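Local coordinates for protein hydrogenase maturation protease HycI (Thermococcus kodakarensis KOD1, PDB 5ZBY) that probably cleaves, as an endopeptidase, the C-terminal extension of a [NiFe] hydrogenase precursor during maturation of that enzyme, at residues Ile14-Ile19 with Val71-Ile76; Asp22-Asp27 with Thr130-Glu135; Val33-Lys38 with Ile48-Glu53; Gly83-Ala88 with Ile123-Gly128. One frame throughout, in Å; residues are numbered along the deposited sequence.

Three of the four contacts lie on one mixed five-stranded sheet with helices packed against it. Interaction 1 pairs its strands 14-18 and 69-75 almost at the centre of the chain; interaction 3 sets helix 29-40 on the outermost strand 46-50, about 8 Å away between centres; interaction 4 joins strand 119-125 to the antiparallel strand 85-88, about 11 Å from interaction 1. Interaction 2 ties two loops at the surface, about 16 to 18 Å from the others, yet touches all three, for instance through the salt bridge R24-E53. Along the chain, interactions 3 and 4 both fall inside the loop that interaction 2 closes, so it links sequence-distant parts of the fold.

Interaction 1: Ile14-Ile19 with Val71-Ile76; sequences IVICGI and VFVDAI
I16, C17 and G18 pair in parallel register with V71, F72 and V73, the axes of the short strands 4.7 Å apart at 18°. Four backbone bonds alternate along the seam, beginning with V71 N to V15 O (2.8 Å) and continuing with C17 N to V71 O, V73 N to C17 O and I19 N to V73 O. On one face the F72 ring receives two neighbours obliquely: C17 CB lies 3.5 Å from F72 CD2, and I19 CD1 meets the same CD2 at 3.7 Å. The thiol joins them as a sulfur-aromatic contact, C17 SG standing 4.7 Å from the ring centroid, 44° off its normal. The other face carries I16, whose CG2 touches V73 CG2 at 4.0 Å. Past the last backbone bond, CG of D74 is anti to its backbone N (chi1 -164°), which lays the carboxylate against I19, with CG 3.8 Å from I19 CB. D74 OD1 is also hydrogen-bonded to O8 of a bound HEPES molecule, probably from the crystallisation liquor; an alanine here would probably leave that O8 without this partner and open a gap beside I19. Water 1 bonds to both I19 O and A75 N. Around this pair, helices 29-40 and 138-156 pack on I16 and V73, strand 119-125 flanks V71 and F72, and strand 46-50 bonds to the far edge of 14-18.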
loop_
_atom_site.group_PDB
_atom_site.type_symbol
_atom_site.label_atom_id
_atom_site.label_comp_id
_atom_site.label_asym_id
_atom_site.label_seq_id
_atom_site.Cartn_x
_atom_site.Cartn_y
_atom_site.Cartn_z
ATOM N N ILE A 14 9.891 8.684 -2.892
ATOM C CA ILE A 14 8.874 7.625 -2.820
ATOM C C ILE A 14 8.095 7.786 -1.535
ATOM O O ILE A 14 8.699 8.023 -0.460
ATOM C CB ILE A 14 9.541 6.282 -2.876
ATOM C CG1 ILE A 14 10.248 6.149 -4.230
ATOM C CG2 ILE A 14 8.480 5.132 -2.793
ATOM C CD1 ILE A 14 11.112 5.003 -4.342
ATOM N N VAL A 15 6.767 7.681 -1.618
ATOM C CA VAL A 15 5.974 7.618 -0.409
ATOM C C VAL A 15 5.339 6.244 -0.413
ATOM O O VAL A 15 4.776 5.841 -1.434
ATOM C CB VAL A 15 4.911 8.747 -0.342
ATOM C CG1 VAL A 15 4.110 8.658 0.979
ATOM C CG2 VAL A 15 5.567 10.157 -0.471
ATOM N N ILE A 16 5.483 5.505 0.690
ATOM C CA ILE A 16 4.806 4.225 0.813
ATOM C C ILE A 16 3.769 4.345 1.924
ATOM O O ILE A 16 4.093 4.780 3.021
ATOM C CB ILE A 16 5.794 3.105 1.105
ATOM C CG1 ILE A 16 6.798 3.033 -0.069
ATOM C CG2 ILE A 16 5.051 1.751 1.195
ATOM C CD1 ILE A 16 7.961 2.177 0.217
ATOM N N CYS A 17 2.527 4.021 1.588
ATOM C CA CYS A 17 1.361 4.246 2.446
ATOM C C CYS A 17 0.721 2.934 2.786
ATOM O O CYS A 17 0.125 2.326 1.893
ATOM C CB CYS A 17 0.321 5.084 1.713
ATOM S SG CYS A 17 0.852 6.784 1.529
ATOM N N GLY A 18 0.812 2.493 4.041
ATOM C CA GLY A 18 0.142 1.257 4.435
ATOM C C GLY A 18 -1.287 1.532 4.857
ATOM O O GLY A 18 -1.561 2.426 5.631
ATOM N N ILE A 19 -2.221 0.748 4.343
ATOM C CA ILE A 19 -3.629 0.896 4.622
ATOM C C ILE A 19 -4.070 -0.357 5.325
ATOM O O ILE A 19 -3.725 -1.461 4.916
ATOM C CB ILE A 19 -4.478 1.072 3.305
ATOM C CG1 ILE A 19 -4.002 2.340 2.567
ATOM C CG2 ILE A 19 -5.975 1.232 3.611
ATOM C CD1 ILE A 19 -4.626 2.415 1.181
ATOM N N VAL A 71 3.108 4.568 -3.344
ATOM C CA VAL A 71 2.728 3.130 -3.312
ATOM C C VAL A 71 1.777 2.900 -2.163
ATOM O O VAL A 71 2.195 3.060 -1.015
ATOM C CB VAL A 71 3.958 2.266 -3.106
ATOM C CG1 VAL A 71 3.625 0.795 -3.096
ATOM C CG2 VAL A 71 5.008 2.570 -4.205
ATOM N N PHE A 72 0.530 2.541 -2.459
ATOM C CA PHE A 72 -0.435 2.139 -1.435
ATOM C C PHE A 72 -0.308 0.661 -1.245
ATOM O O PHE A 72 -0.108 -0.058 -2.214
ATOM C CB PHE A 72 -1.859 2.512 -1.859
ATOM C CG PHE A 72 -2.089 3.998 -1.827
ATOM C CD1 PHE A 72 -2.108 4.743 -2.987
ATOM C CD2 PHE A 72 -2.228 4.649 -0.608
ATOM C CE1 PHE A 72 -2.291 6.153 -2.937
ATOM C CE2 PHE A 72 -2.387 6.056 -0.568
ATOM C CZ PHE A 72 -2.449 6.783 -1.715
ATOM N N VAL A 73 -0.357 0.192 -0.005
ATOM C CA VAL A 73 -0.225 -1.246 0.258
ATOM C C VAL A 73 -1.446 -1.645 1.100
ATOM O O VAL A 73 -1.718 -1.020 2.123
ATOM C CB VAL A 73 1.063 -1.585 1.012
ATOM C CG1 VAL A 73 1.172 -3.080 1.286
ATOM C CG2 VAL A 73 2.337 -1.049 0.272
ATOM N N ASP A 74 -2.230 -2.623 0.653
ATOM C CA ASP A 74 -3.501 -2.940 1.346
ATOM C C ASP A 74 -3.821 -4.451 1.147
ATOM O O ASP A 74 -3.373 -5.083 0.199
ATOM C CB ASP A 74 -4.650 -2.074 0.773
ATOM C CG ASP A 74 -5.902 -2.048 1.659
ATOM O OD1 ASP A 74 -5.826 -2.494 2.824
ATOM O OD2 ASP A 74 -6.923 -1.525 1.195
ATOM N N ALA A 75 -4.557 -5.026 2.086
ATOM C CA ALA A 75 -5.226 -6.282 1.815
ATOM C C ALA A 75 -6.380 -6.077 0.834
ATOM O O ALA A 75 -7.304 -5.335 1.116
ATOM C CB ALA A 75 -5.777 -6.866 3.139
ATOM N N ILE A 76 -6.371 -6.787 -0.291
ATOM C CA ILE A 76 -7.328 -6.564 -1.347
ATOM C C ILE A 76 -7.949 -7.894 -1.711
ATOM O O ILE A 76 -7.206 -8.846 -1.975
ATOM C CB ILE A 76 -6.635 -5.970 -2.621
ATOM C CG1 ILE A 76 -6.019 -4.601 -2.332
ATOM C CG2 ILE A 76 -7.616 -5.923 -3.775
ATOM C CD1 ILE A 76 -7.017 -3.560 -1.945
HETATM O O HOH W 1 -4.319 -4.142 4.989
#

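Interaction 2: Asp22-Asp27 with Thr130-Glu135; sequences DVRGDD and TGLFEE
G25 N donates to E134 O (2.9 Å), the one bond between 22-27 and 130-135 that is not weak, and the donor stands 51° out of the carbonyl plane. With it R24 and E134 form a single isolated bridge, supported by a type II beta turn from G131 to E134. V23 O faces that turn and takes two weak bonds, from F133 N and E134 N. The loops follow strands 14-18 and 119-125 and lead into helices 29-40 and 138-156. Within the first loop, the guanidinium of R24 grips D27 side-on: NE and NH2 both reach D27 OD2 at 3.0 Å, and that oxygen lies in the guanidinium plane. NH1 has a separate partner in E53. Nearer the backbone, R24 CG packs 3.3 Å from T130 O. T130 in turn sets its methyl against the D27 carboxylate, CG2 being 3.4 Å from D27 OD1. D26 points into a different network, OD2 accepting from G128 N and OD1 bonding to S137 OG, so the first loop is tied to residues before and after the 130-135 segment. G25 suits its place because its phi is positive and because a CB on it would clash with E134 OE1, which is hydrogen-bonded to S129 OG. The glycine instead lays its bare CA against the next carbonyl, with G25 CA 3.3 Å from E135 O and an angle of 157° at the hydrogen.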
loop_
_atom_site.group_PDB
_atom_site.type_symbol
_atom_site.label_atom_id
_atom_site.label_comp_id
_atom_site.label_asym_id
_atom_site.label_seq_id
_atom_site.Cartn_x
_atom_site.Cartn_y
_atom_site.Cartn_z
ATOM N N ASP A 22 -5.180 -3.058 12.278
ATOM C CA ASP A 22 -4.338 -4.084 12.907
ATOM C C ASP A 22 -5.096 -5.038 13.857
ATOM O O ASP A 22 -4.508 -6.024 14.343
ATOM C CB ASP A 22 -3.157 -3.433 13.655
ATOM C CG ASP A 22 -3.596 -2.377 14.672
ATOM O OD1 ASP A 22 -4.798 -2.014 14.711
ATOM O OD2 ASP A 22 -2.722 -1.872 15.409
ATOM N N VAL A 23 -6.371 -4.766 14.106
ATOM C CA VAL A 23 -7.228 -5.682 14.860
ATOM C C VAL A 23 -8.329 -6.346 14.026
ATOM O O VAL A 23 -9.283 -6.872 14.565
ATOM C CB VAL A 23 -7.842 -5.023 16.106
ATOM C CG1 VAL A 23 -6.769 -4.294 16.889
ATOM C CG2 VAL A 23 -8.973 -4.086 15.722
ATOM N N ARG A 24 -8.206 -6.287 12.710
ATOM C CA ARG A 24 -9.202 -6.864 11.823
ATOM C C ARG A 24 -8.671 -8.038 11.002
ATOM O O ARG A 24 -8.853 -8.088 9.803
ATOM C CB ARG A 24 -9.859 -5.819 10.930
ATOM C CG ARG A 24 -11.311 -6.137 10.632
ATOM C CD ARG A 24 -12.071 -4.933 10.118
ATOM N NE ARG A 24 -11.545 -4.472 8.842
ATOM C CZ ARG A 24 -11.541 -3.202 8.459
ATOM N NH1 ARG A 24 -12.034 -2.270 9.258
ATOM N NH2 ARG A 24 -11.041 -2.866 7.281
ATOM N N GLY A 25 -7.961 -8.940 11.667
ATOM C CA GLY A 25 -7.433 -10.135 11.044
ATOM C C GLY A 25 -6.483 -9.831 9.907
ATOM O O GLY A 25 -5.609 -9.004 10.048
ATOM N N ASP A 26 -6.659 -10.497 8.779
ATOM C CA ASP A 26 -5.727 -10.302 7.654
ATOM C C ASP A 26 -5.768 -8.879 7.105
ATOM O O ASP A 26 -4.885 -8.512 6.311
ATOM C CB ASP A 26 -6.043 -11.288 6.539
ATOM C CG ASP A 26 -5.693 -12.729 6.917
ATOM O OD1 ASP A 26 -4.831 -12.935 7.789
ATOM O OD2 ASP A 26 -6.197 -13.638 6.234
ATOM N N ASP A 27 -6.776 -8.081 7.461
ATOM C CA ASP A 27 -6.783 -6.641 7.081
ATOM C C ASP A 27 -5.672 -5.854 7.756
ATOM O O ASP A 27 -5.454 -4.676 7.410
ATOM C CB ASP A 27 -8.140 -6.004 7.420
ATOM C CG ASP A 27 -9.113 -6.064 6.269
ATOM O OD1 ASP A 27 -8.704 -6.497 5.172
ATOM O OD2 ASP A 27 -10.289 -5.661 6.447
ATOM N N THR A 130 -11.138 -11.658 7.762
ATOM C CA THR A 130 -11.115 -10.267 8.205
ATOM C C THR A 130 -12.058 -9.964 9.365
ATOM O O THR A 130 -12.692 -8.927 9.397
ATOM C CB THR A 130 -11.351 -9.266 7.064
ATOM O OG1 THR A 130 -12.628 -9.499 6.472
ATOM C CG2 THR A 130 -10.280 -9.409 6.012
ATOM N N GLY A 131 -12.171 -10.906 10.289
ATOM C CA GLY A 131 -13.024 -10.745 11.447
ATOM C C GLY A 131 -12.577 -9.663 12.409
ATOM O O GLY A 131 -11.395 -9.416 12.587
ATOM N N LEU A 132 -13.545 -9.015 13.038
ATOM C CA LEU A 132 -13.251 -7.988 14.018
ATOM C C LEU A 132 -12.628 -8.645 15.264
ATOM O O LEU A 132 -13.055 -9.711 15.704
ATOM C CB LEU A 132 -14.525 -7.215 14.349
ATOM C CG LEU A 132 -14.407 -5.871 15.052
ATOM C CD1 LEU A 132 -13.368 -4.969 14.389
ATOM C CD2 LEU A 132 -15.759 -5.197 15.039
ATOM N N PHE A 133 -11.609 -8.001 15.787
ATOM C CA PHE A 133 -10.773 -8.393 16.909
ATOM C C PHE A 133 -10.131 -9.755 16.682
ATOM O O PHE A 133 -9.969 -10.533 17.613
ATOM C CB PHE A 133 -11.571 -8.377 18.225
ATOM C CG PHE A 133 -10.738 -8.017 19.404
ATOM C CD1 PHE A 133 -10.437 -6.692 19.664
ATOM C CD2 PHE A 133 -10.224 -8.986 20.229
ATOM C CE1 PHE A 133 -9.646 -6.340 20.730
ATOM C CE2 PHE A 133 -9.439 -8.645 21.298
ATOM C CZ PHE A 133 -9.159 -7.330 21.556
ATOM N N GLU A 134 -9.675 -9.946 15.448
ATOM C CA GLU A 134 -8.869 -11.115 15.061
ATOM C C GLU A 134 -7.435 -10.675 14.831
ATOM O O GLU A 134 -7.177 -9.574 14.343
ATOM C CB GLU A 134 -9.398 -11.792 13.772
ATOM C CG GLU A 134 -10.573 -12.760 13.915
ATOM C CD GLU A 134 -10.980 -13.373 12.573
ATOM O OE1 GLU A 134 -10.309 -13.056 11.549
ATOM O OE2 GLU A 134 -11.963 -14.154 12.531
ATOM N N GLU A 135 -6.500 -11.550 15.174
ATOM C CA GLU A 135 -5.102 -11.371 14.827
ATOM C C GLU A 135 -4.950 -11.685 13.341
ATOM O O GLU A 135 -5.765 -12.436 12.791
ATOM C CB GLU A 135 -4.263 -12.308 15.690
ATOM C CG GLU A 135 -2.783 -12.251 15.556
ATOM C CD GLU A 135 -2.129 -13.215 16.523
ATOM O OE1 GLU A 135 -2.874 -13.923 17.240
ATOM O OE2 GLU A 135 -0.883 -13.269 16.570
#

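Interaction 3: Val33-Lys38 with Ile48-Glu53; sequences VAERLK and ILNCGE
K38 NZ donates to I48 O at 2.9 Å, approaching from 45° above the carbonyl plane. The chain runs extended to CE and then bends (chi4 -81°), which brings NZ round to that oxygen. On the way K38 slides past I48 in the opposite direction, its CG 4.0 Å from I48 CG2. That methyl, I48 CG2, packs 4.0 Å from L37 CB and 4.2 Å from A34 CB, and lies close to the helix carbonyl A34 O. Helix 29-40 is the connecting helix of a beta-alpha-beta unit between the adjacent parallel strands 14-18 and 46-50, and its short segment here runs at 141° to strand 48-50. A34 supplies the close fit that its small side chain permits, with CB 3.7 Å from L49 O. Beyond it E35 crosses N50 at about a right angle, and N50 ND2 gives a weak bond to E35 OE2 (3.4 Å). N50 OD1 meanwhile accepts from G52 N at 3.0 Å, in the carbonyl plane, as an Asx turn. An alanine in place of N50 would probably leave G52 N without this acceptor and free the turn to shift, while E35 would lose its weak partner. Deeper in, L37 and I48 both also touch I16 of strand 14-18.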
loop_
_atom_site.group_PDB
_atom_site.type_symbol
_atom_site.label_atom_id
_atom_site.label_comp_id
_atom_site.label_asym_id
_atom_site.label_seq_id
_atom_site.Cartn_x
_atom_site.Cartn_y
_atom_site.Cartn_z
ATOM N N VAL A 33 2.975 -3.994 6.895
ATOM C CA VAL A 33 4.050 -3.693 5.947
ATOM C C VAL A 33 4.669 -2.349 6.285
ATOM O O VAL A 33 5.911 -2.235 6.362
ATOM C CB VAL A 33 3.553 -3.706 4.502
ATOM C CG1 VAL A 33 4.661 -3.208 3.559
ATOM C CG2 VAL A 33 3.186 -5.130 4.092
ATOM N N ALA A 34 3.808 -1.364 6.555
ATOM C CA ALA A 34 4.296 -0.024 6.796
ATOM C C ALA A 34 5.165 -0.064 8.046
ATOM O O ALA A 34 6.246 0.538 8.061
ATOM C CB ALA A 34 3.140 0.963 6.956
ATOM N N GLU A 35 4.716 -0.778 9.087
ATOM C CA GLU A 35 5.465 -0.638 10.339
ATOM C C GLU A 35 6.774 -1.344 10.181
ATOM O O GLU A 35 7.815 -0.860 10.668
ATOM C CB GLU A 35 4.665 -1.162 11.541
ATOM C CG GLU A 35 3.528 -0.207 11.883
ATOM C CD GLU A 35 4.042 1.163 12.334
ATOM O OE1 GLU A 35 4.995 1.195 13.140
ATOM O OE2 GLU A 35 3.525 2.207 11.867
ATOM N N ARG A 36 6.785 -2.405 9.392
ATOM C CA ARG A 36 8.029 -3.106 9.220
ATOM C C ARG A 36 8.967 -2.269 8.357
ATOM O O ARG A 36 10.192 -2.230 8.609
ATOM C CB ARG A 36 7.786 -4.481 8.613
ATOM C CG ARG A 36 9.070 -5.244 8.370
ATOM C CD ARG A 36 9.767 -5.586 9.690
ATOM N NE ARG A 36 10.817 -6.579 9.475
ATOM C CZ ARG A 36 12.042 -6.508 9.982
ATOM N NH1 ARG A 36 12.389 -5.492 10.765
ATOM N NH2 ARG A 36 12.917 -7.465 9.717
ATOM N N LEU A 37 8.419 -1.526 7.386
ATOM C CA LEU A 37 9.295 -0.756 6.521
ATOM C C LEU A 37 9.968 0.341 7.339
ATOM O O LEU A 37 11.114 0.726 7.034
ATOM C CB LEU A 37 8.550 -0.137 5.348
ATOM C CG LEU A 37 8.285 -1.128 4.207
ATOM C CD1 LEU A 37 7.291 -0.512 3.211
ATOM C CD2 LEU A 37 9.655 -1.457 3.557
ATOM N N LYS A 38 9.280 0.821 8.375
ATOM C CA LYS A 38 9.868 1.909 9.181
ATOM C C LYS A 38 11.144 1.437 9.886
ATOM O O LYS A 38 12.033 2.244 10.207
ATOM C CB LYS A 38 8.845 2.430 10.187
ATOM C CG LYS A 38 7.789 3.370 9.588
ATOM C CD LYS A 38 6.740 3.717 10.643
ATOM C CE LYS A 38 5.529 4.443 10.081
ATOM N NZ LYS A 38 5.701 5.883 9.870
ATOM N N ILE A 48 7.526 6.793 4.775
ATOM C CA ILE A 48 6.635 5.656 5.068
ATOM C C ILE A 48 5.536 6.138 6.002
ATOM O O ILE A 48 5.792 6.726 7.068
ATOM C CB ILE A 48 7.389 4.497 5.726
ATOM C CG1 ILE A 48 8.703 4.159 5.013
ATOM C CG2 ILE A 48 6.448 3.248 5.831
ATOM C CD1 ILE A 48 8.496 3.559 3.641
ATOM N N LEU A 49 4.295 5.921 5.605
ATOM C CA LEU A 49 3.146 6.324 6.409
ATOM C C LEU A 49 2.257 5.138 6.736
ATOM O O LEU A 49 1.973 4.294 5.874
ATOM C CB LEU A 49 2.297 7.329 5.650
ATOM C CG LEU A 49 2.916 8.678 5.352
ATOM C CD1 LEU A 49 1.983 9.450 4.435
ATOM C CD2 LEU A 49 3.158 9.408 6.695
ATOM N N ASN A 50 1.814 5.080 7.982
ATOM C CA ASN A 50 0.726 4.197 8.390
ATOM C C ASN A 50 -0.552 5.022 8.307
ATOM O O ASN A 50 -0.768 5.941 9.110
ATOM C CB ASN A 50 0.986 3.651 9.800
ATOM C CG ASN A 50 -0.141 2.751 10.308
ATOM O OD1 ASN A 50 -1.272 2.758 9.802
ATOM N ND2 ASN A 50 0.185 1.960 11.319
ATOM N N CYS A 51 -1.387 4.745 7.313
ATOM C CA CYS A 51 -2.579 5.550 7.057
ATOM C C CYS A 51 -3.836 4.989 7.740
ATOM O O CYS A 51 -4.917 5.586 7.628
ATOM C CB CYS A 51 -2.865 5.627 5.561
ATOM S SG CYS A 51 -1.564 6.522 4.690
ATOM N N GLY A 52 -3.687 3.840 8.380
ATOM C CA GLY A 52 -4.852 3.135 8.910
ATOM C C GLY A 52 -5.870 2.958 7.812
ATOM O O GLY A 52 -5.529 2.594 6.699
ATOM N N GLU A 53 -7.138 3.214 8.118
ATOM C CA GLU A 53 -8.155 3.166 7.113
ATOM C C GLU A 53 -8.480 4.490 6.480
ATOM O O GLU A 53 -9.465 4.621 5.753
ATOM C CB GLU A 53 -9.432 2.545 7.727
ATOM C CG GLU A 53 -9.236 1.086 8.141
ATOM C CD GLU A 53 -10.453 0.603 8.902
ATOM O OE1 GLU A 53 -11.482 0.323 8.262
ATOM O OE2 GLU A 53 -10.381 0.546 10.145
#

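Interaction 4: Gly83-Ala88 with Ile123-Gly128; sequences GEFIIA and IGCQPG
The F85 ring meets G124 O at its edge, in plane, with CD1 3.6 Å from that oxygen. One of its faces carries G83 O, 4.2 Å above the plane and over the centre. C125 comes in obliquely, SG 4.8 Å from the ring centroid and 54° off its normal, a Cys sulfur-aromatic contact. The frame is an antiparallel ladder between strands 85-88 and 119-125, which brings the one antiparallel strand to the border of the sheet. I86 and G124 are its hydrogen-bonded pair, with I86 N to G124 O and G124 N to I86 O both 2.9 Å; F85-C125 and I87-I123 flank it as non-hydrogen-bonded pairs. Glycine fits at 124 since a CB there would clash with I86 CG2. Beyond the strand ends the pairing continues into the loops, Q126 N donating to E84 O and G83 N to Q126 O. The amide of Q126 then turns away from the ladder: NE2 donates to P127 O and bonds to H77 ND1, while OE1 accepts from F78 N and G80 N, pinning the loop that precedes G83. F29 of helix 29-40 and R143 of helix 138-156 pack on both F85 and C125. The thiol of C125 is anti to its backbone N (chi1 -176°), and this places SG 3.6 Å from G83 O.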
loop_
_atom_site.group_PDB
_atom_site.type_symbol
_atom_site.label_atom_id
_atom_site.label_comp_id
_atom_site.label_asym_id
_atom_site.label_seq_id
_atom_site.Cartn_x
_atom_site.Cartn_y
_atom_site.Cartn_z
ATOM N N GLY A 83 -2.896 -14.647 0.298
ATOM C CA GLY A 83 -1.468 -14.413 0.334
ATOM C C GLY A 83 -0.907 -14.047 -1.017
ATOM O O GLY A 83 0.258 -13.630 -1.132
ATOM N N GLU A 84 -1.713 -14.213 -2.051
ATOM C CA GLU A 84 -1.265 -13.893 -3.396
ATOM C C GLU A 84 -1.187 -12.373 -3.515
ATOM O O GLU A 84 -2.032 -11.659 -2.973
ATOM C CB GLU A 84 -2.237 -14.451 -4.412
ATOM C CG GLU A 84 -1.899 -14.208 -5.854
ATOM C CD GLU A 84 -2.871 -14.939 -6.798
ATOM O OE1 GLU A 84 -3.726 -15.760 -6.335
ATOM O OE2 GLU A 84 -2.809 -14.661 -8.017
ATOM N N PHE A 85 -0.203 -11.887 -4.262
ATOM C CA PHE A 85 -0.063 -10.447 -4.480
ATOM C C PHE A 85 -0.696 -9.967 -5.782
ATOM O O PHE A 85 -0.792 -10.718 -6.778
ATOM C CB PHE A 85 1.420 -10.088 -4.489
ATOM C CG PHE A 85 2.102 -10.272 -3.198
ATOM C CD1 PHE A 85 1.609 -9.680 -2.039
ATOM C CD2 PHE A 85 3.316 -10.946 -3.134
ATOM C CE1 PHE A 85 2.273 -9.820 -0.826
ATOM C CE2 PHE A 85 3.999 -11.084 -1.934
ATOM C CZ PHE A 85 3.483 -10.502 -0.755
ATOM N N ILE A 86 -1.105 -8.704 -5.810
ATOM C CA ILE A 86 -1.545 -8.065 -7.039
ATOM C C ILE A 86 -0.914 -6.687 -7.118
ATOM O O ILE A 86 -0.704 -6.064 -6.085
ATOM C CB ILE A 86 -3.055 -7.960 -7.091
ATOM C CG1 ILE A 86 -3.514 -7.367 -8.416
ATOM C CG2 ILE A 86 -3.641 -7.193 -5.876
ATOM C CD1 ILE A 86 -4.950 -7.772 -8.737
ATOM N N ILE A 87 -0.539 -6.258 -8.321
ATOM C CA ILE A 87 -0.030 -4.897 -8.511
ATOM C C ILE A 87 -0.995 -4.228 -9.444
ATOM O O ILE A 87 -1.237 -4.708 -10.542
ATOM C CB ILE A 87 1.395 -4.864 -9.065
ATOM C CG1 ILE A 87 2.335 -5.575 -8.089
ATOM C CG2 ILE A 87 1.800 -3.400 -9.295
ATOM C CD1 ILE A 87 3.813 -5.512 -8.465
ATOM N N ALA A 88 -1.618 -3.147 -8.997
ATOM C CA ALA A 88 -2.683 -2.538 -9.777
ATOM C C ALA A 88 -2.530 -1.045 -9.874
ATOM O O ALA A 88 -1.793 -0.446 -9.091
ATOM C CB ALA A 88 -4.048 -2.870 -9.175
ATOM N N ILE A 123 -0.237 -2.023 -4.245
ATOM C CA ILE A 123 0.157 -3.413 -4.069
ATOM C C ILE A 123 -0.836 -4.062 -3.094
ATOM O O ILE A 123 -0.914 -3.643 -1.936
ATOM C CB ILE A 123 1.603 -3.574 -3.536
ATOM C CG1 ILE A 123 2.587 -2.861 -4.463
ATOM C CG2 ILE A 123 1.948 -5.107 -3.397
ATOM C CD1 ILE A 123 3.984 -2.722 -3.818
ATOM N N GLY A 124 -1.564 -5.082 -3.547
ATOM C CA GLY A 124 -2.533 -5.748 -2.694
ATOM C C GLY A 124 -2.098 -7.151 -2.326
ATOM O O GLY A 124 -1.311 -7.769 -3.033
ATOM N N CYS A 125 -2.623 -7.659 -1.217
ATOM C CA CYS A 125 -2.403 -9.056 -0.856
ATOM C C CYS A 125 -3.762 -9.644 -0.524
ATOM O O CYS A 125 -4.530 -9.008 0.169
ATOM C CB CYS A 125 -1.459 -9.145 0.349
ATOM S SG CYS A 125 -1.040 -10.826 0.793
ATOM N N GLN A 126 -4.092 -10.816 -1.065
ATOM C CA GLN A 126 -5.426 -11.424 -0.838
ATOM C C GLN A 126 -5.597 -11.915 0.611
ATOM O O GLN A 126 -4.833 -12.743 1.065
ATOM C CB GLN A 126 -5.610 -12.588 -1.824
ATOM C CG GLN A 126 -6.842 -13.438 -1.542
ATOM C CD GLN A 126 -8.071 -12.727 -1.982
ATOM O OE1 GLN A 126 -8.168 -12.278 -3.142
ATOM N NE2 GLN A 126 -9.031 -12.589 -1.075
ATOM N N PRO A 127 -6.591 -11.384 1.338
ATOM C CA PRO A 127 -6.813 -11.855 2.713
ATOM C C PRO A 127 -7.686 -13.087 2.755
ATOM O O PRO A 127 -8.452 -13.334 1.838
ATOM C CB PRO A 127 -7.550 -10.696 3.371
ATOM C CG PRO A 127 -8.372 -10.110 2.253
ATOM C CD PRO A 127 -7.473 -10.250 0.999
ATOM N N GLY A 128 -7.607 -13.782 3.870
ATOM C CA GLY A 128 -8.391 -15.006 4.066
ATOM C C GLY A 128 -9.389 -14.902 5.179
ATOM O O GLY A 128 -10.360 -15.642 5.202
#